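Local coordinates for protein nidogen (PDB 1NPE) that is a basement-membrane glycoprotein that probably joins laminin to other matrix components, its six-bladed YWTD propeller domain being the likely laminin-binding part, at residues K147-H152 with R158-Q163; D44-V49 with L89-F94; I103-M108 with Q112-F117. One frame throughout, in Å; residues are numbered along the deposited sequence.

Contact 1 of 3, residues K147-H152 with R158-Q163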
ATOM      1  N   LYS A 147      -4.506 -12.166   5.154  1.00 17.69           N
ATOM      2  CA  LYS A 147      -5.694 -12.258   5.990  1.00 19.10           C
ATOM      3  C   LYS A 147      -6.608 -11.042   5.984  1.00 17.71           C
ATOM      4  O   LYS A 147      -6.227  -9.957   5.543  1.00 18.81           O
ATOM      5  CB  LYS A 147      -5.295 -12.597   7.431  1.00 21.22           C
ATOM      6  CG  LYS A 147      -4.259 -11.662   8.015  1.00 26.01           C
ATOM      7  CD  LYS A 147      -3.783 -12.100   9.391  1.00 29.20           C
ATOM      8  CE  LYS A 147      -2.804 -11.072   9.956  1.00 33.19           C
ATOM      9  NZ  LYS A 147      -2.400 -11.348  11.366  1.00 37.52           N
ATOM     10  N   ILE A 148      -7.856 -11.284   6.367  1.00 16.21           N
ATOM     11  CA  ILE A 148      -8.866 -10.244   6.501  1.00 16.50           C
ATOM     12  C   ILE A 148      -9.140 -10.284   8.002  1.00 18.29           C
ATOM     13  O   ILE A 148      -9.470 -11.342   8.546  1.00 19.33           O
ATOM     14  CB  ILE A 148     -10.181 -10.586   5.747  1.00 15.79           C
ATOM     15  CG1 ILE A 148      -9.900 -10.888   4.272  1.00 14.30           C
ATOM     16  CG2 ILE A 148     -11.164  -9.426   5.853  1.00 14.30           C
ATOM     17  CD1 ILE A 148      -9.368  -9.707   3.484  1.00 17.75           C
ATOM     18  N   GLU A 149      -8.939  -9.167   8.689  1.00 18.73           N
ATOM     19  CA  GLU A 149      -9.176  -9.141  10.129  1.00 19.18           C
ATOM     20  C   GLU A 149     -10.233  -8.134  10.522  1.00 19.01           C
ATOM     21  O   GLU A 149     -10.553  -7.210   9.771  1.00 18.34           O
ATOM     22  CB  GLU A 149      -7.896  -8.798  10.900  1.00 22.01           C
ATOM     23  CG  GLU A 149      -6.757  -9.797  10.795  1.00 25.77           C
ATOM     24  CD  GLU A 149      -5.674  -9.545  11.835  1.00 28.77           C
ATOM     25  OE1 GLU A 149      -5.845  -9.977  12.998  1.00 30.05           O
ATOM     26  OE2 GLU A 149      -4.652  -8.915  11.494  1.00 30.46           O
ATOM     27  N   THR A 150     -10.764  -8.320  11.722  1.00 18.67           N
ATOM     28  CA  THR A 150     -11.753  -7.413  12.257  1.00 19.20           C
ATOM     29  C   THR A 150     -11.482  -7.196  13.735  1.00 19.62           C
ATOM     30  O   THR A 150     -10.786  -7.981  14.379  1.00 21.89           O
ATOM     31  CB  THR A 150     -13.206  -7.933  12.079  1.00 18.79           C
ATOM     32  OG1 THR A 150     -14.120  -6.905  12.467  1.00 18.13           O
ATOM     33  CG2 THR A 150     -13.473  -9.138  12.953  1.00 18.26           C
ATOM     34  N   SER A 151     -12.005  -6.096  14.252  1.00 19.88           N
ATOM     35  CA  SER A 151     -11.882  -5.773  15.665  1.00 19.33           C
ATOM     36  C   SER A 151     -12.889  -4.679  15.943  1.00 18.00           C
ATOM     37  O   SER A 151     -13.494  -4.132  15.014  1.00 18.33           O
ATOM     38  CB  SER A 151     -10.474  -5.271  16.003  1.00 18.22           C
ATOM     39  OG  SER A 151     -10.319  -3.895  15.684  1.00 19.84           O
ATOM     40  N   HIS A 152     -13.111  -4.396  17.219  1.00 16.08           N
ATOM     41  CA  HIS A 152     -14.008  -3.314  17.588  1.00 17.76           C
ATOM     42  C   HIS A 152     -13.194  -2.056  17.252  1.00 15.09           C
ATOM     43  O   HIS A 152     -11.964  -2.104  17.211  1.00 14.39           O
ATOM     44  CB  HIS A 152     -14.299  -3.327  19.101  1.00 19.95           C
ATOM     45  CG  HIS A 152     -15.257  -4.390  19.550  1.00 24.38           C
ATOM     46  ND1 HIS A 152     -15.476  -4.674  20.882  1.00 27.61           N
ATOM     47  CD2 HIS A 152     -16.089  -5.201  18.853  1.00 27.61           C
ATOM     48  CE1 HIS A 152     -16.406  -5.606  20.987  1.00 28.23           C
ATOM     49  NE2 HIS A 152     -16.794  -5.943  19.770  1.00 27.57           N
ATOM     50  N   ARG A 158     -10.018  -8.340  18.617  1.00 22.88           N
ATOM     51  CA  ARG A 158      -9.345  -8.547  17.345  1.00 22.66           C
ATOM     52  C   ARG A 158      -9.426 -10.031  16.990  1.00 22.29           C
ATOM     53  O   ARG A 158      -9.276 -10.893  17.859  1.00 21.60           O
ATOM     54  CB  ARG A 158      -7.882  -8.119  17.429  1.00 20.59           C
ATOM     55  CG  ARG A 158      -7.116  -8.356  16.143  1.00 19.69           C
ATOM     56  CD  ARG A 158      -5.678  -7.905  16.251  1.00 17.40           C
ATOM     57  NE  ARG A 158      -4.954  -8.163  15.013  1.00 18.47           N
ATOM     58  CZ  ARG A 158      -3.653  -7.951  14.840  1.00 17.09           C
ATOM     59  NH1 ARG A 158      -2.914  -7.470  15.833  1.00 12.04           N
ATOM     60  NH2 ARG A 158      -3.093  -8.217  13.667  1.00 15.54           N
ATOM     61  N   ARG A 159      -9.687 -10.323  15.719  1.00 21.43           N
ATOM     62  CA  ARG A 159      -9.770 -11.709  15.264  1.00 20.27           C
ATOM     63  C   ARG A 159      -9.682 -11.804  13.748  1.00 19.21           C
ATOM     64  O   ARG A 159     -10.002 -10.856  13.033  1.00 19.51           O
ATOM     65  CB  ARG A 159     -11.068 -12.367  15.753  1.00 16.05           C
ATOM     66  CG  ARG A 159     -12.319 -11.700  15.222  1.00 17.91           C
ATOM     67  CD  ARG A 159     -13.569 -12.190  15.917  1.00 16.71           C
ATOM     68  NE  ARG A 159     -14.757 -11.549  15.356  1.00 19.23           N
ATOM     69  CZ  ARG A 159     -15.585 -12.123  14.486  1.00 17.71           C
ATOM     70  NH1 ARG A 159     -15.368 -13.366  14.070  1.00 19.94           N
ATOM     71  NH2 ARG A 159     -16.623 -11.445  14.019  1.00 15.10           N
ATOM     72  N   ILE A 160      -9.232 -12.960  13.274  1.00 19.79           N
ATOM     73  CA  ILE A 160      -9.103 -13.219  11.851  1.00 18.41           C
ATOM     74  C   ILE A 160     -10.461 -13.662  11.322  1.00 17.65           C
ATOM     75  O   ILE A 160     -11.112 -14.519  11.911  1.00 17.78           O
ATOM     76  CB  ILE A 160      -8.049 -14.311  11.580  1.00 18.01           C
ATOM     77  CG1 ILE A 160      -6.705 -13.884  12.170  1.00 18.62           C
ATOM     78  CG2 ILE A 160      -7.909 -14.546  10.090  1.00 17.94           C
ATOM     79  CD1 ILE A 160      -5.589 -14.903  12.003  1.00 18.16           C
ATOM     80  N   LEU A 161     -10.887 -13.043  10.226  1.00 17.93           N
ATOM     81  CA  LEU A 161     -12.167 -13.342   9.598  1.00 16.97           C
ATOM     82  C   LEU A 161     -12.003 -14.349   8.450  1.00 17.43           C
ATOM     83  O   LEU A 161     -12.810 -15.258   8.295  1.00 18.33           O
ATOM     84  CB  LEU A 161     -12.782 -12.036   9.088  1.00 16.28           C
ATOM     85  CG  LEU A 161     -14.251 -11.703   9.378  1.00 18.39           C
ATOM     86  CD1 LEU A 161     -14.644 -12.031  10.815  1.00 13.76           C
ATOM     87  CD2 LEU A 161     -14.473 -10.230   9.089  1.00 16.00           C
ATOM     88  N   ALA A 162     -10.965 -14.164   7.639  1.00 18.49           N
ATOM     89  CA  ALA A 162     -10.673 -15.046   6.507  1.00 19.00           C
ATOM     90  C   ALA A 162      -9.160 -15.203   6.436  1.00 20.73           C
ATOM     91  O   ALA A 162      -8.416 -14.237   6.626  1.00 20.86           O
ATOM     92  CB  ALA A 162     -11.209 -14.460   5.208  1.00 17.46           C
ATOM     93  N   GLN A 163      -8.711 -16.412   6.114  1.00 23.70           N
ATOM     94  CA  GLN A 163      -7.282 -16.712   6.069  1.00 25.69           C
ATOM     95  C   GLN A 163      -6.947 -17.609   4.885  1.00 25.67           C
ATOM     96  O   GLN A 163      -5.928 -17.425   4.216  1.00 26.69           O
ATOM     97  CB  GLN A 163      -6.916 -17.422   7.368  1.00 28.87           C
ATOM     98  CG  GLN A 163      -5.500 -17.278   7.829  1.00 34.81           C
ATOM     99  CD  GLN A 163      -5.308 -17.909   9.195  1.00 38.93           C
ATOM    100  OE1 GLN A 163      -5.592 -17.294  10.221  1.00 40.22           O
ATOM    101  NE2 GLN A 163      -4.868 -19.159   9.209  1.00 42.24           N
TER

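Contact 2 of 3, residues D44-V49 with L89-F94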
ATOM      1  N   ASP A  44     -15.557  11.833   4.779  1.00 17.08           N
ATOM      2  CA  ASP A  44     -16.336  12.153   5.971  1.00 19.57           C
ATOM      3  C   ASP A  44     -17.681  12.730   5.534  1.00 20.65           C
ATOM      4  O   ASP A  44     -17.755  13.873   5.095  1.00 21.27           O
ATOM      5  CB  ASP A  44     -15.575  13.155   6.846  1.00 17.38           C
ATOM      6  CG  ASP A  44     -16.442  13.771   7.931  1.00 18.72           C
ATOM      7  OD1 ASP A  44     -17.385  13.104   8.423  1.00 16.05           O
ATOM      8  OD2 ASP A  44     -16.168  14.934   8.291  1.00 16.71           O
ATOM      9  N   CYS A  45     -18.741  11.948   5.712  1.00 23.55           N
ATOM     10  CA  CYS A  45     -20.087  12.349   5.309  1.00 26.75           C
ATOM     11  C   CYS A  45     -20.734  13.522   6.041  1.00 28.14           C
ATOM     12  O   CYS A  45     -21.639  14.150   5.491  1.00 29.03           O
ATOM     13  CB  CYS A  45     -21.036  11.148   5.336  1.00 27.34           C
ATOM     14  SG  CYS A  45     -21.240  10.376   6.972  1.00 31.61           S
ATOM     15  N   VAL A  46     -20.302  13.826   7.266  1.00 29.24           N
ATOM     16  CA  VAL A  46     -20.913  14.938   7.991  1.00 30.44           C
ATOM     17  C   VAL A  46     -20.402  16.310   7.554  1.00 31.39           C
ATOM     18  O   VAL A  46     -21.194  17.231   7.384  1.00 32.81           O
ATOM     19  CB  VAL A  46     -20.812  14.790   9.538  1.00 31.88           C
ATOM     20  CG1 VAL A  46     -21.020  13.338   9.956  1.00 30.81           C
ATOM     21  CG2 VAL A  46     -19.502  15.330  10.053  1.00 33.44           C
ATOM     22  N   ASP A  47     -19.092  16.444   7.352  1.00 31.34           N
ATOM     23  CA  ASP A  47     -18.509  17.720   6.931  1.00 31.37           C
ATOM     24  C   ASP A  47     -18.154  17.760   5.448  1.00 31.06           C
ATOM     25  O   ASP A  47     -17.726  18.798   4.938  1.00 30.94           O
ATOM     26  CB  ASP A  47     -17.267  18.062   7.770  1.00 32.95           C
ATOM     27  CG  ASP A  47     -17.612  18.513   9.189  1.00 35.63           C
ATOM     28  OD1 ASP A  47     -18.729  19.038   9.403  1.00 35.75           O
ATOM     29  OD2 ASP A  47     -16.754  18.355  10.086  1.00 33.49           O
ATOM     30  N   LYS A  48     -18.362  16.639   4.756  1.00 30.23           N
ATOM     31  CA  LYS A  48     -18.065  16.514   3.326  1.00 29.84           C
ATOM     32  C   LYS A  48     -16.574  16.766   3.096  1.00 28.40           C
ATOM     33  O   LYS A  48     -16.189  17.648   2.327  1.00 28.34           O
ATOM     34  CB  LYS A  48     -18.894  17.505   2.492  1.00 30.89           C
ATOM     35  CG  LYS A  48     -20.309  17.771   3.001  1.00 33.99           C
ATOM     36  CD  LYS A  48     -21.163  16.521   3.083  1.00 36.08           C
ATOM     37  CE  LYS A  48     -22.502  16.840   3.735  1.00 39.45           C
ATOM     38  NZ  LYS A  48     -23.359  15.620   3.894  1.00 42.24           N
ATOM     39  N   VAL A  49     -15.737  15.997   3.787  1.00 26.59           N
ATOM     40  CA  VAL A  49     -14.293  16.153   3.675  1.00 24.24           C
ATOM     41  C   VAL A  49     -13.612  14.879   3.188  1.00 22.94           C
ATOM     42  O   VAL A  49     -13.904  13.776   3.661  1.00 21.79           O
ATOM     43  CB  VAL A  49     -13.668  16.597   5.036  1.00 24.62           C
ATOM     44  CG1 VAL A  49     -12.156  16.775   4.910  1.00 24.26           C
ATOM     45  CG2 VAL A  49     -14.294  17.899   5.502  1.00 25.54           C
ATOM     46  N   LEU A  89     -18.880   9.535  13.468  1.00 26.67           N
ATOM     47  CA  LEU A  89     -19.624   9.807  14.699  1.00 28.04           C
ATOM     48  C   LEU A  89     -18.684  10.268  15.804  1.00 28.83           C
ATOM     49  O   LEU A  89     -18.851  11.360  16.352  1.00 29.13           O
ATOM     50  CB  LEU A  89     -20.389   8.564  15.150  1.00 25.81           C
ATOM     51  CG  LEU A  89     -21.487   8.121  14.179  1.00 27.30           C
ATOM     52  CD1 LEU A  89     -22.086   6.805  14.639  1.00 22.29           C
ATOM     53  CD2 LEU A  89     -22.561   9.218  14.059  1.00 25.07           C
ATOM     54  N   GLY A  90     -17.679   9.443  16.095  1.00 29.49           N
ATOM     55  CA  GLY A  90     -16.701   9.759  17.121  1.00 28.72           C
ATOM     56  C   GLY A  90     -15.676  10.795  16.693  1.00 28.32           C
ATOM     57  O   GLY A  90     -14.912  11.290  17.524  1.00 29.06           O
ATOM     58  N   ARG A  91     -15.652  11.115  15.399  1.00 28.57           N
ATOM     59  CA  ARG A  91     -14.731  12.109  14.834  1.00 28.68           C
ATOM     60  C   ARG A  91     -13.262  11.671  14.852  1.00 27.69           C
ATOM     61  O   ARG A  91     -12.398  12.411  15.323  1.00 28.54           O
ATOM     62  CB  ARG A  91     -14.865  13.451  15.573  1.00 30.00           C
ATOM     63  CG  ARG A  91     -16.259  14.069  15.590  1.00 31.16           C
ATOM     64  CD  ARG A  91     -16.576  14.815  14.299  1.00 32.74           C
ATOM     65  NE  ARG A  91     -17.026  13.920  13.242  1.00 33.24           N
ATOM     66  CZ  ARG A  91     -17.027  14.221  11.947  1.00 32.31           C
ATOM     67  NH1 ARG A  91     -16.593  15.403  11.518  1.00 29.32           N
ATOM     68  NH2 ARG A  91     -17.478  13.334  11.077  1.00 32.59           N
ATOM     69  N   THR A  92     -12.975  10.471  14.353  1.00 26.49           N
ATOM     70  CA  THR A  92     -11.598   9.981  14.323  1.00 24.25           C
ATOM     71  C   THR A  92     -11.233   9.288  13.014  1.00 23.42           C
ATOM     72  O   THR A  92     -12.104   8.913  12.233  1.00 24.00           O
ATOM     73  CB  THR A  92     -11.309   9.006  15.487  1.00 24.45           C
ATOM     74  OG1 THR A  92     -12.235   7.913  15.448  1.00 24.33           O
ATOM     75  CG2 THR A  92     -11.410   9.713  16.820  1.00 23.06           C
ATOM     76  N   ILE A  93      -9.935   9.145  12.775  1.00 22.46           N
ATOM     77  CA  ILE A  93      -9.429   8.477  11.583  1.00 20.41           C
ATOM     78  C   ILE A  93      -8.655   7.220  11.992  1.00 20.33           C
ATOM     79  O   ILE A  93      -8.216   7.096  13.141  1.00 20.10           O
ATOM     80  CB  ILE A  93      -8.486   9.395  10.761  1.00 20.37           C
ATOM     81  CG1 ILE A  93      -7.220   9.727  11.553  1.00 21.77           C
ATOM     82  CG2 ILE A  93      -9.188  10.688  10.401  1.00 20.93           C
ATOM     83  CD1 ILE A  93      -6.177  10.470  10.738  1.00 22.09           C
ATOM     84  N   PHE A  94      -8.535   6.280  11.060  1.00 18.09           N
ATOM     85  CA  PHE A  94      -7.804   5.035  11.269  1.00 16.59           C
ATOM     86  C   PHE A  94      -6.964   4.838  10.013  1.00 15.97           C
ATOM     87  O   PHE A  94      -7.400   5.203   8.922  1.00 15.03           O
ATOM     88  CB  PHE A  94      -8.750   3.829  11.368  1.00 16.43           C
ATOM     89  CG  PHE A  94      -9.643   3.827  12.578  1.00 16.19           C
ATOM     90  CD1 PHE A  94      -9.350   3.018  13.671  1.00 15.23           C
ATOM     91  CD2 PHE A  94     -10.818   4.577  12.596  1.00 17.40           C
ATOM     92  CE1 PHE A  94     -10.220   2.948  14.768  1.00 15.66           C
ATOM     93  CE2 PHE A  94     -11.692   4.514  13.684  1.00 17.57           C
ATOM     94  CZ  PHE A  94     -11.391   3.694  14.772  1.00 16.38           C
TER

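Contact 3 of 3, residues I103-M108 with Q112-F117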
ATOM      1  N   ILE A 103      -1.511  -0.086  12.847  1.00 16.77           N
ATOM      2  CA  ILE A 103      -2.791   0.530  12.572  1.00 16.56           C
ATOM      3  C   ILE A 103      -2.952   1.565  13.672  1.00 16.26           C
ATOM      4  O   ILE A 103      -2.914   1.242  14.858  1.00 15.29           O
ATOM      5  CB  ILE A 103      -3.949  -0.495  12.613  1.00 17.48           C
ATOM      6  CG1 ILE A 103      -3.832  -1.461  11.428  1.00 16.71           C
ATOM      7  CG2 ILE A 103      -5.297   0.224  12.569  1.00 16.20           C
ATOM      8  CD1 ILE A 103      -4.787  -2.613  11.482  1.00 15.94           C
ATOM      9  N   GLU A 104      -3.027   2.825  13.275  1.00 16.64           N
ATOM     10  CA  GLU A 104      -3.182   3.897  14.239  1.00 17.88           C
ATOM     11  C   GLU A 104      -4.543   4.565  14.130  1.00 17.83           C
ATOM     12  O   GLU A 104      -5.244   4.440  13.127  1.00 17.26           O
ATOM     13  CB  GLU A 104      -2.078   4.940  14.062  1.00 18.97           C
ATOM     14  CG  GLU A 104      -0.659   4.377  14.166  1.00 22.12           C
ATOM     15  CD  GLU A 104       0.376   5.462  14.372  1.00 20.08           C
ATOM     16  OE1 GLU A 104       0.189   6.287  15.282  1.00 24.68           O
ATOM     17  OE2 GLU A 104       1.371   5.499  13.627  1.00 21.98           O
ATOM     18  N   VAL A 105      -4.925   5.237  15.202  1.00 17.50           N
ATOM     19  CA  VAL A 105      -6.179   5.953  15.253  1.00 18.54           C
ATOM     20  C   VAL A 105      -5.832   7.335  15.800  1.00 19.95           C
ATOM     21  O   VAL A 105      -4.868   7.478  16.558  1.00 19.97           O
ATOM     22  CB  VAL A 105      -7.212   5.216  16.148  1.00 17.76           C
ATOM     23  CG1 VAL A 105      -6.672   5.026  17.569  1.00 15.69           C
ATOM     24  CG2 VAL A 105      -8.529   5.969  16.164  1.00 18.43           C
ATOM     25  N   ALA A 106      -6.547   8.357  15.340  1.00 21.70           N
ATOM     26  CA  ALA A 106      -6.300   9.729  15.789  1.00 23.67           C
ATOM     27  C   ALA A 106      -7.516  10.609  15.528  1.00 24.56           C
ATOM     28  O   ALA A 106      -8.449  10.196  14.843  1.00 25.31           O
ATOM     29  CB  ALA A 106      -5.076  10.302  15.070  1.00 22.61           C
ATOM     30  N   LYS A 107      -7.509  11.816  16.089  1.00 25.32           N
ATOM     31  CA  LYS A 107      -8.606  12.760  15.887  1.00 26.24           C
ATOM     32  C   LYS A 107      -8.609  13.225  14.434  1.00 26.15           C
ATOM     33  O   LYS A 107      -7.598  13.096  13.742  1.00 26.22           O
ATOM     34  CB  LYS A 107      -8.446  13.969  16.809  1.00 27.76           C
ATOM     35  CG  LYS A 107      -8.645  13.650  18.280  1.00 29.55           C
ATOM     36  CD  LYS A 107      -8.404  14.868  19.160  1.00 31.64           C
ATOM     37  CE  LYS A 107      -9.395  15.988  18.888  1.00 31.98           C
ATOM     38  NZ  LYS A 107      -9.257  17.083  19.894  1.00 33.86           N
ATOM     39  N   MET A 108      -9.732  13.773  13.978  1.00 26.11           N
ATOM     40  CA  MET A 108      -9.848  14.251  12.599  1.00 26.83           C
ATOM     41  C   MET A 108      -8.707  15.195  12.201  1.00 25.98           C
ATOM     42  O   MET A 108      -8.251  15.166  11.059  1.00 25.66           O
ATOM     43  CB  MET A 108     -11.181  14.969  12.383  1.00 30.68           C
ATOM     44  CG  MET A 108     -12.417  14.149  12.678  1.00 32.44           C
ATOM     45  SD  MET A 108     -12.687  12.823  11.520  1.00 40.47           S
ATOM     46  CE  MET A 108     -14.081  13.392  10.656  1.00 34.23           C
ATOM     47  N   GLN A 112      -3.603  13.541  19.031  1.00 24.02           N
ATOM     48  CA  GLN A 112      -3.852  12.449  19.965  1.00 24.84           C
ATOM     49  C   GLN A 112      -3.751  11.060  19.354  1.00 24.40           C
ATOM     50  O   GLN A 112      -4.633  10.218  19.533  1.00 23.97           O
ATOM     51  CB  GLN A 112      -5.192  12.639  20.681  1.00 27.86           C
ATOM     52  CG  GLN A 112      -5.155  13.729  21.743  1.00 32.31           C
ATOM     53  CD  GLN A 112      -6.492  13.923  22.429  1.00 34.49           C
ATOM     54  OE1 GLN A 112      -7.218  14.874  22.138  1.00 36.76           O
ATOM     55  NE2 GLN A 112      -6.825  13.021  23.347  1.00 36.68           N
ATOM     56  N   ARG A 113      -2.655  10.836  18.638  1.00 22.79           N
ATOM     57  CA  ARG A 113      -2.383   9.557  18.002  1.00 22.35           C
ATOM     58  C   ARG A 113      -2.284   8.430  19.013  1.00 21.95           C
ATOM     59  O   ARG A 113      -1.773   8.615  20.117  1.00 23.95           O
ATOM     60  CB  ARG A 113      -1.048   9.601  17.261  1.00 21.60           C
ATOM     61  CG  ARG A 113      -1.098  10.185  15.884  1.00 21.32           C
ATOM     62  CD  ARG A 113      -0.233   9.339  14.989  1.00 21.10           C
ATOM     63  NE  ARG A 113       0.912  10.080  14.503  1.00 21.11           N
ATOM     64  CZ  ARG A 113       1.955   9.534  13.893  1.00 18.77           C
ATOM     65  NH1 ARG A 113       2.019   8.228  13.694  1.00 15.39           N
ATOM     66  NH2 ARG A 113       2.917  10.319  13.440  1.00 21.43           N
ATOM     67  N   ARG A 114      -2.725   7.251  18.596  1.00 20.85           N
ATOM     68  CA  ARG A 114      -2.667   6.054  19.417  1.00 19.65           C
ATOM     69  C   ARG A 114      -2.448   4.876  18.484  1.00 19.94           C
ATOM     70  O   ARG A 114      -3.100   4.772  17.448  1.00 21.83           O
ATOM     71  CB  ARG A 114      -3.969   5.841  20.208  1.00 17.13           C
ATOM     72  CG  ARG A 114      -4.127   4.416  20.741  1.00 13.96           C
ATOM     73  CD  ARG A 114      -5.277   4.243  21.724  1.00 15.85           C
ATOM     74  NE  ARG A 114      -5.503   2.827  22.018  1.00 17.05           N
ATOM     75  CZ  ARG A 114      -6.615   2.331  22.552  1.00 17.25           C
ATOM     76  NH1 ARG A 114      -7.618   3.140  22.875  1.00 17.67           N
ATOM     77  NH2 ARG A 114      -6.759   1.016  22.696  1.00 14.94           N
ATOM     78  N   VAL A 115      -1.496   4.019  18.832  1.00 19.82           N
ATOM     79  CA  VAL A 115      -1.225   2.834  18.042  1.00 19.80           C
ATOM     80  C   VAL A 115      -2.245   1.801  18.491  1.00 21.19           C
ATOM     81  O   VAL A 115      -2.159   1.264  19.598  1.00 23.28           O
ATOM     82  CB  VAL A 115       0.217   2.308  18.273  1.00 20.76           C
ATOM     83  CG1 VAL A 115       0.439   1.007  17.516  1.00 18.77           C
ATOM     84  CG2 VAL A 115       1.237   3.353  17.816  1.00 19.07           C
ATOM     85  N   LEU A 116      -3.240   1.561  17.644  1.00 20.35           N
ATOM     86  CA  LEU A 116      -4.293   0.602  17.948  1.00 19.31           C
ATOM     87  C   LEU A 116      -3.755  -0.829  17.925  1.00 18.30           C
ATOM     88  O   LEU A 116      -4.016  -1.601  18.841  1.00 17.39           O
ATOM     89  CB  LEU A 116      -5.456   0.767  16.963  1.00 18.54           C
ATOM     90  CG  LEU A 116      -6.847   0.359  17.458  1.00 18.96           C
ATOM     91  CD1 LEU A 116      -7.192   1.126  18.737  1.00 16.24           C
ATOM     92  CD2 LEU A 116      -7.885   0.630  16.374  1.00 14.70           C
ATOM     93  N   PHE A 117      -2.992  -1.166  16.888  1.00 17.28           N
ATOM     94  CA  PHE A 117      -2.406  -2.500  16.757  1.00 17.41           C
ATOM     95  C   PHE A 117      -1.024  -2.381  16.129  1.00 17.93           C
ATOM     96  O   PHE A 117      -0.811  -1.542  15.259  1.00 18.95           O
ATOM     97  CB  PHE A 117      -3.263  -3.399  15.851  1.00 15.53           C
ATOM     98  CG  PHE A 117      -4.680  -3.584  16.320  1.00 12.95           C
ATOM     99  CD1 PHE A 117      -4.960  -4.344  17.450  1.00 12.19           C
ATOM    100  CD2 PHE A 117      -5.738  -3.012  15.615  1.00 10.64           C
ATOM    101  CE1 PHE A 117      -6.276  -4.535  17.877  1.00 13.46           C
ATOM    102  CE2 PHE A 117      -7.061  -3.195  16.032  1.00 12.48           C
ATOM    103  CZ  PHE A 117      -7.330  -3.960  17.167  1.00 12.36           C
TER

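Contact 1 of 3, residues K147-H152 with R158-Q163
Arg158 reaches along one face of the sheet and takes the carboxylate of Glu149 side-on, one nitrogen to each oxygen. Its extended chain, with CG anti to the backbone N (chi1 178°), carries the guanidinium from beside Ser151 to Glu149. Arg158 NH2 meets Glu149 OE2 at 2.8 Å on the syn lone pair, in the guanidinium plane and nearly straight, whereas Arg158 NE meets Glu149 OE1 at 2.9 Å from above the carboxylate. The two flat groups are accordingly not coplanar but 36° apart. Lys147 comes in at about a right angle to Arg158, and Lys147 NZ forms a second salt bridge to Glu149 OE2 at 3.3 Å. Gly120 O also accepts from Lys147 NZ and Thr119 O from Arg158 NH1, which ties both cations to the loop between strands 114-117 and 124-130.

On the opposite face, Thr150 and Arg159 run side by side. Methyl CG2 of Thr150 lies 3.6 Å from CG of Arg159 and over one face of its guanidinium, leaving OG1 to bond Leu136 O on the adjoining strand. Leu161 CD1 touches Thr150 CG2 at 3.8 Å, and farther along Ile148 CG1 packs on Ala162 CB at 3.9 Å.

The backbones pair Thr150 with Arg159 through two hydrogen bonds. Beyond them Ile148 O receives Leu161 N at 2.8 Å and, more weakly, Ala162 N at 3.3 Å. This is a classic beta bulge in the antiparallel hairpin formed by the third and outermost strands of a YWTD propeller blade.

Contact 2 of 3, residues D44-V49 with L89-F94
Arg91 presents the end of its guanidinium to Asp44, and this ion pair dominates the contact. Arg91 NH2 donates to Asp44 OD1 at 2.7 Å, with the oxygen in the guanidinium plane, and Arg91 NH1 makes a longer bond of 3.3 Å to Asp44 OD2. Because the carboxylate is turned 50° from the guanidinium, OD1 is met from above its own plane. Asp47 adds a second negative group: its OD2 forms a salt bridge to Arg91 NH1, with the two planes almost perpendicular. The chain of Arg91 bends at chi2 and chi3 (-81° and 82°) to bring its tip across to the turn 44-49, while its NH2 also bonds His88 O of its own turn.

A methyl packs on the charged group: Val46 CG2 lies over one face of the Arg91 guanidinium.

Within the turn 44-49, hydrogen bonds hold the acceptor in place. Val46 N binds Asp44 OD1 at 3.2 Å, making an Asx turn, and arrives from the face of the carboxylate opposite to that met by Arg91 NH2; Asp47 N gives OD2 a weak bond. An alanine here removes both oxygens, which would probably leave Arg91 relying on the longer salt bridge to Asp47 and the 44-49 turn without its side-chain acceptor, the guanidinium freer to swing.

The same turn is also covalently linked: Cys45 forms a disulfide with Cys263 at the end of the modelled chain.

Both turns contain a G1 beta bulge, Lys48 and Val49 facing Asp44 in one, Arg91 and Thr92 facing Asp87 in the other. Each links the first and second strands of its sheet, so the salt-bridge network joins equivalent turns of successive blades in the YWTD beta-propeller.

Contact 3 of 3, residues I103-M108 with Q112-F117
Glu104 and Arg113 meet across an antiparallel hairpin, the third and outermost strands of a propeller blade, with a classic beta bulge where Leu116 and Phe117 both face Ile103. Arg113 can be followed outward. Its CB lies near the carboxylate of Glu104, and Arg113 CG touches both Glu104 OE1 and Ala106 CB, each at 4.1 Å. The chain then bends at chi2 and chi3 (-138° and -115°), laying Arg113 CD against Glu104 OE1 at 3.1 Å. Arg113 NE and CZ both lie 3.9 Å from Glu104 OE1. This fold in the chain turns NH1 back onto the carboxylate. Arg113 NH1 donates to Glu104 OE1 at 3.1 Å from the syn side. A strongly bent, weak bond of 2.8 Å joins Arg113 NH1 to Glu104 OE2; a single nitrogen thus serves both oxygens. Past the tip, Gln76 O and Asp77 O take weak bonds from NH2 and NH1, while Arg102 is a second cationic partner of Glu104 OE2.

The other face carries Ile103, Val105, Arg114 and Phe117. Val105 and Arg114 lie alongside each other, CG1 of Val105 being 3.9 Å from CB of Arg114. Leu116 CD1 covers one face of the Arg114 guanidinium, off-centre toward its rim, and Ile103 CD1 approaches Phe117 CD2. In the backbone, Val105 N donates to Arg114 O at 2.9 Å.

In the fold
Along the chain the order is contact 2, contact 3, contact 1. Contacts 2 and 3 lie with centres 14 Å apart and share the sheet of strands 81-87, 92-97, 102-107 and 114-117: strand 92-97 pairs with 102-107, as in the bond of Ile93 N to Ala106 O. Contact 2 ties this sheet to the preceding one, 36-74. Contact 1 is the corresponding outer hairpin of the following sheet, its centre 19 Å from that of contact 3, and Phe117 packs against Ser151 and Arg158 between them. Three consecutive blades of the six-bladed propeller are thus bound side to side, by the salt bridges of contact 2 and by the packing of Phe117 on contact 1.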